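Local structure of glucanase (Klebsiella pneumoniae, 5GY3) at residues 5-10 / 16-21; 54-59 / 65-70; 153-158 / 179-184; 274-279 / 304-309. The protein probably cleaves internal beta-1,4-glucosidic bonds in cellulose, lichenin and cereal beta-D-glucans as a family 8 endoglucanase. All coordinates share one frame; numbering follows the deposited sequence.

Contact 1. Residues 5-10 / 16-21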
# COMPACT_ATOMS: atom_id res chain seq x y z
N GLU A 5 18.09 -4.60 -9.47
CA GLU A 5 18.80 -5.87 -9.60
C GLU A 5 19.12 -6.47 -8.24
O GLU A 5 18.94 -7.67 -8.01
CB GLU A 5 20.07 -5.69 -10.43
CG GLU A 5 19.81 -5.37 -11.88
CD GLU A 5 19.08 -6.49 -12.59
OE1 GLU A 5 19.39 -7.68 -12.31
OE2 GLU A 5 18.20 -6.20 -13.43
N ARG A 6 19.59 -5.64 -7.30
CA ARG A 6 19.89 -6.14 -5.96
C ARG A 6 18.63 -6.62 -5.26
O ARG A 6 18.66 -7.60 -4.51
CB ARG A 6 20.60 -5.05 -5.16
CG ARG A 6 21.15 -5.52 -3.83
CD ARG A 6 21.97 -6.79 -3.99
NE ARG A 6 22.52 -7.26 -2.72
CZ ARG A 6 23.10 -8.44 -2.55
NH1 ARG A 6 23.19 -9.29 -3.57
NH2 ARG A 6 23.58 -8.78 -1.35
N TYR A 7 17.51 -5.94 -5.49
CA TYR A 7 16.23 -6.34 -4.91
C TYR A 7 15.81 -7.72 -5.40
O TYR A 7 15.37 -8.56 -4.61
CB TYR A 7 15.19 -5.29 -5.27
CG TYR A 7 13.80 -5.45 -4.68
CD1 TYR A 7 13.53 -5.08 -3.36
CD2 TYR A 7 12.74 -5.88 -5.48
CE1 TYR A 7 12.24 -5.18 -2.84
CE2 TYR A 7 11.46 -5.98 -4.97
CZ TYR A 7 11.21 -5.63 -3.65
OH TYR A 7 9.93 -5.73 -3.16
N LYS A 8 15.91 -7.96 -6.71
CA LYS A 8 15.56 -9.27 -7.24
C LYS A 8 16.50 -10.34 -6.70
O LYS A 8 16.07 -11.46 -6.41
CB LYS A 8 15.61 -9.27 -8.77
CG LYS A 8 14.52 -8.44 -9.44
CD LYS A 8 14.55 -8.64 -10.97
CE LYS A 8 15.89 -8.20 -11.56
NZ LYS A 8 15.92 -8.35 -13.04
N ALA A 9 17.79 -10.01 -6.58
CA ALA A 9 18.77 -11.00 -6.12
C ALA A 9 18.49 -11.43 -4.69
O ALA A 9 18.66 -12.60 -4.34
CB ALA A 9 20.18 -10.43 -6.23
N ARG A 10 18.04 -10.50 -3.86
CA ARG A 10 17.79 -10.81 -2.46
C ARG A 10 16.39 -11.35 -2.20
O ARG A 10 16.23 -12.21 -1.33
CB ARG A 10 18.04 -9.57 -1.60
CG ARG A 10 19.52 -9.24 -1.53
CD ARG A 10 19.84 -8.35 -0.37
NE ARG A 10 19.13 -8.72 0.86
CZ ARG A 10 18.84 -7.84 1.80
NH1 ARG A 10 19.19 -6.57 1.63
NH2 ARG A 10 18.19 -8.20 2.90
N GLY A 16 9.03 -16.63 -9.40
CA GLY A 16 8.29 -15.38 -9.40
C GLY A 16 7.80 -14.90 -8.05
O GLY A 16 7.14 -13.85 -8.00
N ARG A 17 8.09 -15.61 -6.96
CA ARG A 17 7.73 -15.15 -5.62
C ARG A 17 8.67 -14.06 -5.14
O ARG A 17 9.88 -14.13 -5.36
CB ARG A 17 7.76 -16.30 -4.61
CG ARG A 17 6.68 -17.33 -4.78
CD ARG A 17 6.78 -18.46 -3.75
NE ARG A 17 7.94 -19.32 -4.00
CZ ARG A 17 8.89 -19.59 -3.10
NH1 ARG A 17 8.82 -19.10 -1.87
NH2 ARG A 17 9.90 -20.37 -3.44
N ILE A 18 8.11 -13.06 -4.46
CA ILE A 18 8.87 -12.11 -3.65
C ILE A 18 8.82 -12.59 -2.21
O ILE A 18 7.74 -12.91 -1.69
CB ILE A 18 8.30 -10.68 -3.76
CG1 ILE A 18 8.50 -10.15 -5.17
CG2 ILE A 18 8.99 -9.76 -2.75
CD1 ILE A 18 9.93 -9.78 -5.52
N ILE A 19 9.98 -12.66 -1.57
CA ILE A 19 10.13 -13.31 -0.27
C ILE A 19 10.32 -12.24 0.79
O ILE A 19 11.26 -11.44 0.72
CB ILE A 19 11.32 -14.29 -0.28
CG1 ILE A 19 11.08 -15.40 -1.30
CG2 ILE A 19 11.50 -14.89 1.06
CD1 ILE A 19 9.79 -16.13 -1.11
N ASP A 20 9.43 -12.24 1.78
CA ASP A 20 9.54 -11.39 2.97
C ASP A 20 10.49 -12.13 3.92
O ASP A 20 10.07 -12.88 4.81
CB ASP A 20 8.16 -11.16 3.57
CG ASP A 20 8.12 -9.98 4.55
OD1 ASP A 20 9.15 -9.65 5.17
OD2 ASP A 20 7.02 -9.39 4.70
N THR A 21 11.80 -11.93 3.71
CA THR A 21 12.80 -12.74 4.41
C THR A 21 12.87 -12.42 5.90
O THR A 21 13.44 -13.22 6.65
CB THR A 21 14.19 -12.57 3.78
OG1 THR A 21 14.48 -11.18 3.57
CG2 THR A 21 14.30 -13.32 2.44
O HOH W 1 17.39 -11.01 3.22
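At the N-terminal edge of the family 8 catalytic fold, Y7 and R10 on helix 2-11 face I18 and T21 on the loop that folds back along it; between these segments the meeting consists of an apolar touch and a water bridge, while a backbone hydrogen bond from I19 to F11 also ties the loop to the helix end. The apolar touch lies between Y7 CE2 and I18 CD1, 4.1 Å apart, with the two side chains crossing at about a right angle. Y7 has its CG anti to the backbone N (chi1 -176°), which turns the far end of the ring toward I18; OH then passes I18 CG2 at 4.2 Å and ends in a hydrogen bond to S297. I18 continues the apolar patch to L51 on helix 45-59. Further along, a water spans the gap: it accepts from R10 NH2 at 2.9 Å, lying in the guanidinium plane at its edge, and also hydrogen-bonds T21 OG1 (2.9 Å). The same NH2 donates to the carbonyl of D291, so that end of R10 has two anchors. On the helix, R10 CG covers one face of the R6 guanidinium, 3.7 Å above its centre. Such a short helix, doubled back by its own loop and resting on helix 293-307, belongs here to the (alpha/alpha)6 barrel of glycosyl hydrolase family 8.

Contact 2. Residues 54-59 / 65-70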
# COMPACT_ATOMS: atom_id res chain seq x y z
N TRP A 54 3.15 -15.98 -11.46
CA TRP A 54 3.05 -16.69 -10.19
C TRP A 54 1.85 -16.20 -9.39
O TRP A 54 1.09 -17.00 -8.84
CB TRP A 54 4.33 -16.55 -9.37
CG TRP A 54 4.21 -17.30 -8.08
CD1 TRP A 54 4.51 -18.62 -7.86
CD2 TRP A 54 3.70 -16.80 -6.84
NE1 TRP A 54 4.23 -18.96 -6.56
CE2 TRP A 54 3.72 -17.86 -5.91
CE3 TRP A 54 3.22 -15.55 -6.42
CZ2 TRP A 54 3.30 -17.71 -4.59
CZ3 TRP A 54 2.81 -15.40 -5.11
CH2 TRP A 54 2.85 -16.47 -4.21
N THR A 55 1.65 -14.88 -9.34
CA THR A 55 0.53 -14.31 -8.59
C THR A 55 -0.79 -14.85 -9.10
O THR A 55 -1.65 -15.29 -8.32
CB THR A 55 0.56 -12.79 -8.71
OG1 THR A 55 1.84 -12.32 -8.29
CG2 THR A 55 -0.55 -12.15 -7.87
N ASP A 56 -0.99 -14.80 -10.42
CA ASP A 56 -2.26 -15.21 -10.99
C ASP A 56 -2.48 -16.70 -10.80
O ASP A 56 -3.53 -17.13 -10.30
CB ASP A 56 -2.32 -14.81 -12.46
CG ASP A 56 -3.67 -15.05 -13.09
OD1 ASP A 56 -4.69 -14.93 -12.38
OD2 ASP A 56 -3.72 -15.36 -14.30
N SER A 57 -1.48 -17.52 -11.15
CA SER A 57 -1.69 -18.96 -11.07
C SER A 57 -1.81 -19.45 -9.63
O SER A 57 -2.54 -20.41 -9.37
CB SER A 57 -0.57 -19.71 -11.80
OG SER A 57 0.68 -19.42 -11.21
N THR A 58 -1.12 -18.81 -8.69
CA THR A 58 -1.09 -19.32 -7.32
C THR A 58 -2.17 -18.70 -6.43
O THR A 58 -2.80 -19.42 -5.64
CB THR A 58 0.28 -19.07 -6.68
OG1 THR A 58 1.30 -19.51 -7.57
CG2 THR A 58 0.39 -19.83 -5.34
N LEU A 59 -2.38 -17.39 -6.53
CA LEU A 59 -3.18 -16.69 -5.53
C LEU A 59 -4.56 -16.26 -5.99
O LEU A 59 -5.34 -15.76 -5.17
CB LEU A 59 -2.41 -15.46 -5.02
CG LEU A 59 -1.10 -15.76 -4.29
CD1 LEU A 59 -0.43 -14.46 -3.84
CD2 LEU A 59 -1.32 -16.71 -3.11
N GLY A 65 -12.51 -13.04 -8.23
CA GLY A 65 -11.53 -12.36 -9.06
C GLY A 65 -10.42 -11.64 -8.32
O GLY A 65 -9.55 -11.05 -8.98
N LEU A 66 -10.41 -11.68 -6.99
CA LEU A 66 -9.35 -11.05 -6.22
C LEU A 66 -8.28 -12.11 -5.91
O LEU A 66 -8.20 -13.12 -6.60
CB LEU A 66 -9.95 -10.37 -4.98
CG LEU A 66 -10.94 -9.25 -5.32
CD1 LEU A 66 -11.65 -8.78 -4.06
CD2 LEU A 66 -10.19 -8.10 -5.98
N PHE A 67 -7.45 -11.89 -4.90
CA PHE A 67 -6.32 -12.77 -4.65
C PHE A 67 -6.23 -13.11 -3.17
O PHE A 67 -6.31 -12.22 -2.32
CB PHE A 67 -5.01 -12.11 -5.12
CG PHE A 67 -5.02 -11.72 -6.57
CD1 PHE A 67 -5.49 -10.48 -6.96
CD2 PHE A 67 -4.58 -12.60 -7.54
CE1 PHE A 67 -5.52 -10.13 -8.31
CE2 PHE A 67 -4.60 -12.26 -8.88
CZ PHE A 67 -5.08 -11.02 -9.27
N TYR A 68 -6.03 -14.39 -2.87
CA TYR A 68 -5.61 -14.77 -1.52
C TYR A 68 -4.35 -13.99 -1.15
O TYR A 68 -3.41 -13.90 -1.94
CB TYR A 68 -5.33 -16.28 -1.46
CG TYR A 68 -6.46 -17.13 -1.99
CD1 TYR A 68 -7.76 -16.96 -1.50
CD2 TYR A 68 -6.25 -18.09 -2.96
CE1 TYR A 68 -8.80 -17.74 -1.97
CE2 TYR A 68 -7.29 -18.86 -3.45
CZ TYR A 68 -8.56 -18.68 -2.95
OH TYR A 68 -9.60 -19.46 -3.42
N TRP A 69 -4.34 -13.41 0.05
CA TRP A 69 -3.36 -12.36 0.31
C TRP A 69 -1.99 -12.89 0.71
O TRP A 69 -1.00 -12.18 0.51
CB TRP A 69 -3.85 -11.39 1.38
CG TRP A 69 -3.73 -11.90 2.80
CD1 TRP A 69 -4.56 -12.79 3.41
CD2 TRP A 69 -2.73 -11.54 3.77
NE1 TRP A 69 -4.14 -13.01 4.71
CE2 TRP A 69 -3.02 -12.26 4.95
CE3 TRP A 69 -1.62 -10.69 3.75
CZ2 TRP A 69 -2.24 -12.14 6.10
CZ3 TRP A 69 -0.84 -10.58 4.89
CH2 TRP A 69 -1.16 -11.30 6.05
N ARG A 70 -1.88 -14.10 1.24
CA ARG A 70 -0.64 -14.57 1.84
C ARG A 70 -0.31 -15.98 1.39
O ARG A 70 -1.20 -16.84 1.27
CB ARG A 70 -0.74 -14.52 3.37
CG ARG A 70 0.56 -14.79 4.12
CD ARG A 70 0.33 -14.49 5.60
NE ARG A 70 1.43 -14.90 6.47
CZ ARG A 70 1.58 -16.14 6.93
NH1 ARG A 70 0.71 -17.08 6.60
NH2 ARG A 70 2.61 -16.43 7.72
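In F67 and Y68 alike, CG lies beside the backbone N and anti to the carbonyl carbon (chi1 -57° and -52°), and these torsions set the two rings about the carbonyl oxygen of L59. That oxygen ends the helix and serves as a hub. Y68 N donates to L59 O at 2.8 Å, in the carbonyl plane but with a bent N-H...O angle of 139°. A CA-H...O contact from F67 CA, 3.2 Å from L59 O, adds a weaker grip, and Y68 CD2 comes to within 3.3 Å of the same oxygen. The carbons of the L59 side chain in turn pack around the Y68 carbonyl, with CB and CD1 each 3.6 Å from Y68 O. The loop thus comes back to the last helical carbonyl on its way from helix 45-59 to helix 86-103 in the (alpha/alpha)6 barrel; that later helix bears D87, the predicted nucleophile, whose side chain lies about 10 Å from that of F67. The F67 ring turns its edge to the helix, CE2 standing 4.3 Å from D56 CA, while T55 CG2 lies 4.1 Å from F67 CD2, the two side chains crossing at about a right angle. I92 and I115 of two further helices also touch this ring, whereas Y68 takes a cation-pi partner in K82. One turn earlier, W54 O receives both T58 N and T58 OG1, from opposite faces of its plane.

Contact 3. Residues 153-158 / 179-184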
# COMPACT_ATOMS: atom_id res chain seq x y z
N PHE A 153 -5.92 3.11 1.25
CA PHE A 153 -6.49 4.13 0.35
C PHE A 153 -5.39 4.57 -0.61
O PHE A 153 -4.75 5.61 -0.44
CB PHE A 153 -7.02 5.35 1.11
CG PHE A 153 -8.08 5.07 2.15
CD1 PHE A 153 -8.65 3.81 2.33
CD2 PHE A 153 -8.51 6.11 2.97
CE1 PHE A 153 -9.62 3.60 3.33
CE2 PHE A 153 -9.48 5.91 3.96
CZ PHE A 153 -10.03 4.65 4.13
N ILE A 154 -5.16 3.78 -1.66
CA ILE A 154 -3.99 4.00 -2.54
C ILE A 154 -4.41 5.02 -3.59
O ILE A 154 -4.73 4.71 -4.74
CB ILE A 154 -3.47 2.69 -3.13
CG1 ILE A 154 -3.21 1.70 -1.98
CG2 ILE A 154 -2.16 2.96 -3.89
CD1 ILE A 154 -2.64 0.36 -2.42
N PHE A 155 -4.37 6.29 -3.18
CA PHE A 155 -4.86 7.38 -4.02
C PHE A 155 -4.28 7.41 -5.43
O PHE A 155 -5.05 7.61 -6.38
CB PHE A 155 -4.63 8.72 -3.31
CG PHE A 155 -5.26 8.79 -1.95
CD1 PHE A 155 -6.64 8.82 -1.81
CD2 PHE A 155 -4.47 8.80 -0.81
CE1 PHE A 155 -7.23 8.88 -0.55
CE2 PHE A 155 -5.05 8.85 0.46
CZ PHE A 155 -6.43 8.90 0.58
N PRO A 156 -2.97 7.22 -5.66
CA PRO A 156 -2.49 7.30 -7.05
C PRO A 156 -2.98 6.16 -7.92
O PRO A 156 -3.18 6.35 -9.13
CB PRO A 156 -0.96 7.30 -6.89
CG PRO A 156 -0.72 6.58 -5.59
CD PRO A 156 -1.86 7.04 -4.70
N ALA A 157 -3.19 4.98 -7.34
CA ALA A 157 -3.79 3.88 -8.08
C ALA A 157 -5.23 4.20 -8.45
O ALA A 157 -5.66 3.96 -9.58
CB ALA A 157 -3.72 2.60 -7.27
N TRP A 158 -6.01 4.72 -7.49
CA TRP A 158 -7.41 5.03 -7.76
C TRP A 158 -7.55 6.05 -8.88
O TRP A 158 -8.46 5.96 -9.71
CB TRP A 158 -8.09 5.53 -6.49
CG TRP A 158 -8.16 4.51 -5.40
CD1 TRP A 158 -7.73 3.21 -5.44
CD2 TRP A 158 -8.70 4.71 -4.09
NE1 TRP A 158 -7.98 2.59 -4.25
CE2 TRP A 158 -8.57 3.49 -3.39
CE3 TRP A 158 -9.30 5.80 -3.43
CZ2 TRP A 158 -9.02 3.32 -2.08
CZ3 TRP A 158 -9.73 5.64 -2.12
CH2 TRP A 158 -9.59 4.41 -1.46
N ALA A 179 -11.72 12.58 2.10
CA ALA A 179 -12.54 13.22 3.13
C ALA A 179 -12.47 12.45 4.45
O ALA A 179 -12.34 13.06 5.52
CB ALA A 179 -13.99 13.36 2.67
N LEU A 180 -12.55 11.12 4.40
CA LEU A 180 -12.47 10.34 5.63
C LEU A 180 -11.10 10.50 6.28
O LEU A 180 -11.00 10.76 7.49
CB LEU A 180 -12.77 8.86 5.36
CG LEU A 180 -14.25 8.51 5.19
CD1 LEU A 180 -14.38 7.12 4.58
CD2 LEU A 180 -15.02 8.61 6.55
N LEU A 181 -10.03 10.38 5.49
CA LEU A 181 -8.68 10.55 6.03
C LEU A 181 -8.53 11.93 6.67
O LEU A 181 -7.88 12.06 7.73
CB LEU A 181 -7.64 10.33 4.93
CG LEU A 181 -6.15 10.52 5.27
CD1 LEU A 181 -5.74 9.61 6.42
CD2 LEU A 181 -5.27 10.28 4.04
N GLY A 182 -9.13 12.96 6.06
CA GLY A 182 -9.06 14.30 6.63
C GLY A 182 -9.71 14.40 7.99
O GLY A 182 -9.33 15.25 8.81
N GLN A 183 -10.68 13.53 8.27
CA GLN A 183 -11.34 13.50 9.56
C GLN A 183 -10.63 12.64 10.58
O GLN A 183 -10.98 12.70 11.75
CB GLN A 183 -12.79 13.03 9.39
CG GLN A 183 -13.62 13.96 8.51
CD GLN A 183 -14.91 13.32 8.03
OE1 GLN A 183 -15.35 12.31 8.58
NE2 GLN A 183 -15.53 13.89 7.00
N MET A 184 -9.64 11.84 10.17
CA MET A 184 -8.93 10.99 11.10
C MET A 184 -7.82 11.77 11.81
O MET A 184 -7.39 12.83 11.35
CB MET A 184 -8.32 9.78 10.38
CG MET A 184 -9.33 8.90 9.66
SD MET A 184 -8.47 7.60 8.76
CE MET A 184 -9.84 6.77 7.94
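F155 and L181 make the closest touch, with CD2 of L181 at the ring edge of F155, near its plane and equally far, 3.9 Å, from CE2 and from CZ. A chi1 of 178° swings the L181 branch away from its own N and across to the phenylalanine. Beside this pair, F153 and M184 reach for each other from opposite directions, CE2 of F153 meeting M184 CE at 4.1 Å; the methionine chain runs extended beyond CG and ends with its methyl against the ring. F153 and F155 lie just before and at the start of helix 155-164, L181 and M184 near and just after the end of helix 167-183, two successive, roughly antiparallel helices of the (alpha/alpha)6 barrel of family 8. Backbone atoms lie over the aromatic rings. F153 O is 3.2 Å above one face of the F155 ring, offset toward the rim, where an inverse gamma turn centred on I154 bends the chain into the helix. I154 N in turn stands 3.7 Å above the W158 indole. Further out, L225 and I221 of helix 220-228 touch F155 and L181 respectively. I154 rests on D87, the predicted nucleophile, whose side chain lies about 8 Å from that of F153.

Contact 4. Residues 274-279 / 304-309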
# COMPACT_ATOMS: atom_id res chain seq x y z
N ARG A 274 10.05 9.67 5.11
CA ARG A 274 10.18 10.95 5.80
C ARG A 274 10.75 12.01 4.86
O ARG A 274 10.23 13.13 4.79
CB ARG A 274 11.05 10.79 7.05
CG ARG A 274 11.29 12.08 7.85
CD ARG A 274 12.55 12.75 7.37
NE ARG A 274 12.89 13.94 8.14
CZ ARG A 274 13.65 14.92 7.66
NH1 ARG A 274 13.94 15.97 8.42
NH2 ARG A 274 14.10 14.83 6.42
N ASP A 275 11.83 11.67 4.14
CA ASP A 275 12.45 12.63 3.22
C ASP A 275 11.47 13.04 2.12
O ASP A 275 11.38 14.22 1.77
CB ASP A 275 13.71 12.04 2.58
CG ASP A 275 14.90 11.99 3.54
OD1 ASP A 275 14.88 12.66 4.59
OD2 ASP A 275 15.87 11.27 3.21
N LEU A 276 10.74 12.06 1.58
CA LEU A 276 9.72 12.38 0.58
C LEU A 276 8.67 13.32 1.15
O LEU A 276 8.27 14.29 0.49
CB LEU A 276 9.07 11.09 0.06
CG LEU A 276 7.97 11.25 -1.00
CD1 LEU A 276 8.52 11.87 -2.29
CD2 LEU A 276 7.31 9.91 -1.30
N THR A 277 8.20 13.05 2.37
CA THR A 277 7.13 13.85 2.95
C THR A 277 7.55 15.30 3.13
O THR A 277 6.75 16.21 2.91
CB THR A 277 6.69 13.24 4.28
OG1 THR A 277 6.23 11.91 4.05
CG2 THR A 277 5.57 14.07 4.94
N LEU A 278 8.79 15.52 3.53
CA LEU A 278 9.27 16.87 3.78
C LEU A 278 9.89 17.52 2.55
O LEU A 278 10.30 18.68 2.62
CB LEU A 278 10.29 16.86 4.93
CG LEU A 278 9.76 16.46 6.31
CD1 LEU A 278 10.78 16.74 7.42
CD2 LEU A 278 8.43 17.15 6.61
N GLY A 279 9.93 16.81 1.42
CA GLY A 279 10.54 17.37 0.24
C GLY A 279 12.04 17.52 0.32
O GLY A 279 12.62 18.31 -0.43
N LEU A 304 10.15 5.93 -7.07
CA LEU A 304 9.11 5.90 -8.10
C LEU A 304 8.10 7.02 -7.91
O LEU A 304 7.67 7.66 -8.88
CB LEU A 304 8.41 4.55 -8.09
CG LEU A 304 7.39 4.32 -9.18
CD1 LEU A 304 7.99 4.64 -10.55
CD2 LEU A 304 6.93 2.89 -9.13
N ALA A 305 7.67 7.24 -6.66
CA ALA A 305 6.74 8.33 -6.39
C ALA A 305 7.33 9.67 -6.83
O ALA A 305 6.62 10.50 -7.42
CB ALA A 305 6.39 8.36 -4.90
N LYS A 306 8.61 9.89 -6.56
CA LYS A 306 9.26 11.11 -7.03
C LYS A 306 9.27 11.17 -8.55
O LYS A 306 8.95 12.21 -9.13
CB LYS A 306 10.69 11.20 -6.47
CG LYS A 306 10.73 11.40 -4.97
CD LYS A 306 12.09 11.07 -4.38
CE LYS A 306 13.10 12.15 -4.70
NZ LYS A 306 14.49 11.67 -4.51
N GLN A 307 9.62 10.06 -9.20
CA GLN A 307 9.69 10.05 -10.66
C GLN A 307 8.34 10.36 -11.28
O GLN A 307 8.25 11.06 -12.29
CB GLN A 307 10.20 8.71 -11.18
CG GLN A 307 11.61 8.33 -10.73
CD GLN A 307 12.49 9.54 -10.43
OE1 GLN A 307 12.89 9.76 -9.28
NE2 GLN A 307 12.81 10.32 -11.45
N ASP A 308 7.26 9.84 -10.68
CA ASP A 308 5.94 10.06 -11.26
C ASP A 308 5.45 11.50 -11.13
O ASP A 308 4.37 11.82 -11.63
CB ASP A 308 4.93 9.10 -10.63
CG ASP A 308 5.01 7.69 -11.21
OD1 ASP A 308 5.72 7.49 -12.21
OD2 ASP A 308 4.35 6.78 -10.66
N GLN A 309 6.21 12.38 -10.47
CA GLN A 309 5.83 13.79 -10.44
C GLN A 309 6.15 14.51 -11.73
O GLN A 309 5.78 15.68 -11.88
CB GLN A 309 6.52 14.49 -9.27
CG GLN A 309 6.19 13.84 -7.96
CD GLN A 309 4.70 13.61 -7.82
OE1 GLN A 309 3.91 14.54 -7.94
NE2 GLN A 309 4.31 12.36 -7.60
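No flat group enters the contact itself, where L276 meets A305 and K306, but planar groups flank it at both helix ends. On the first helix the guanidinium of R274 has L278 CD1 over one face, 3.3 Å above the plane and offset toward the rim. Its NH2 donates to D275 OD1 at 2.9 Å in a salt bridge, with the oxygen 21° out of the guanidinium plane; E280 is a second acidic partner of R274, and R247 pairs with the other oxygen of D275. Just past the second helix the Q309 amide points back over the last turn, and NE2 gives A305 O a straight hydrogen bond of 3.0 Å (168°), the acceptor lying in the amide plane. The same nitrogen also bonds the carbonyl of W227, tying the C-terminal tail to helix 220-228. Between these two helix ends the contact is purely apolar, and it joins neighbouring helices 268-278 and 293-307 of the (alpha/alpha)6 barrel near their C-terminal ends. Helix 268-278 closes in a Schellman motif at G279, whose N reaches L276 O at 3.2 Å. With chi1 at 180°, L276 throws its two methyls across to helix 293-307: CD1 comes to 3.5 Å from K306 CG, close for two carbons, and CD2 to 4.0 Å from A305 CB. L276 and the lysine slide past each other in opposite directions, and the contact is at the lysine's CG methylene. From helix 220-228, L223 touches L276 and W227 touches A305.

Overall arrangement
The four contacts follow one another along a single chain and sample different sectors of one helical barrel. Contacts 1 and 2 are the pair that touch: R17 CG packs 3.2 Å from W54 CE2, although their centres are 18 Å apart, so the two early helix-loop reversals share a border. Contacts 3 and 4 lie 17 Å apart between centres, their nearest atoms about 7 Å from each other, and both lean on helix 220-228. Contact 2 lies across the chain's centre from contact 4, 30 Å between centres. The side chains of F153 in contact 3 and F67 in contact 2 lie about 8 and 10 Å from that of D87, the predicted nucleophile, while contacts 1 and 4 sit away from it.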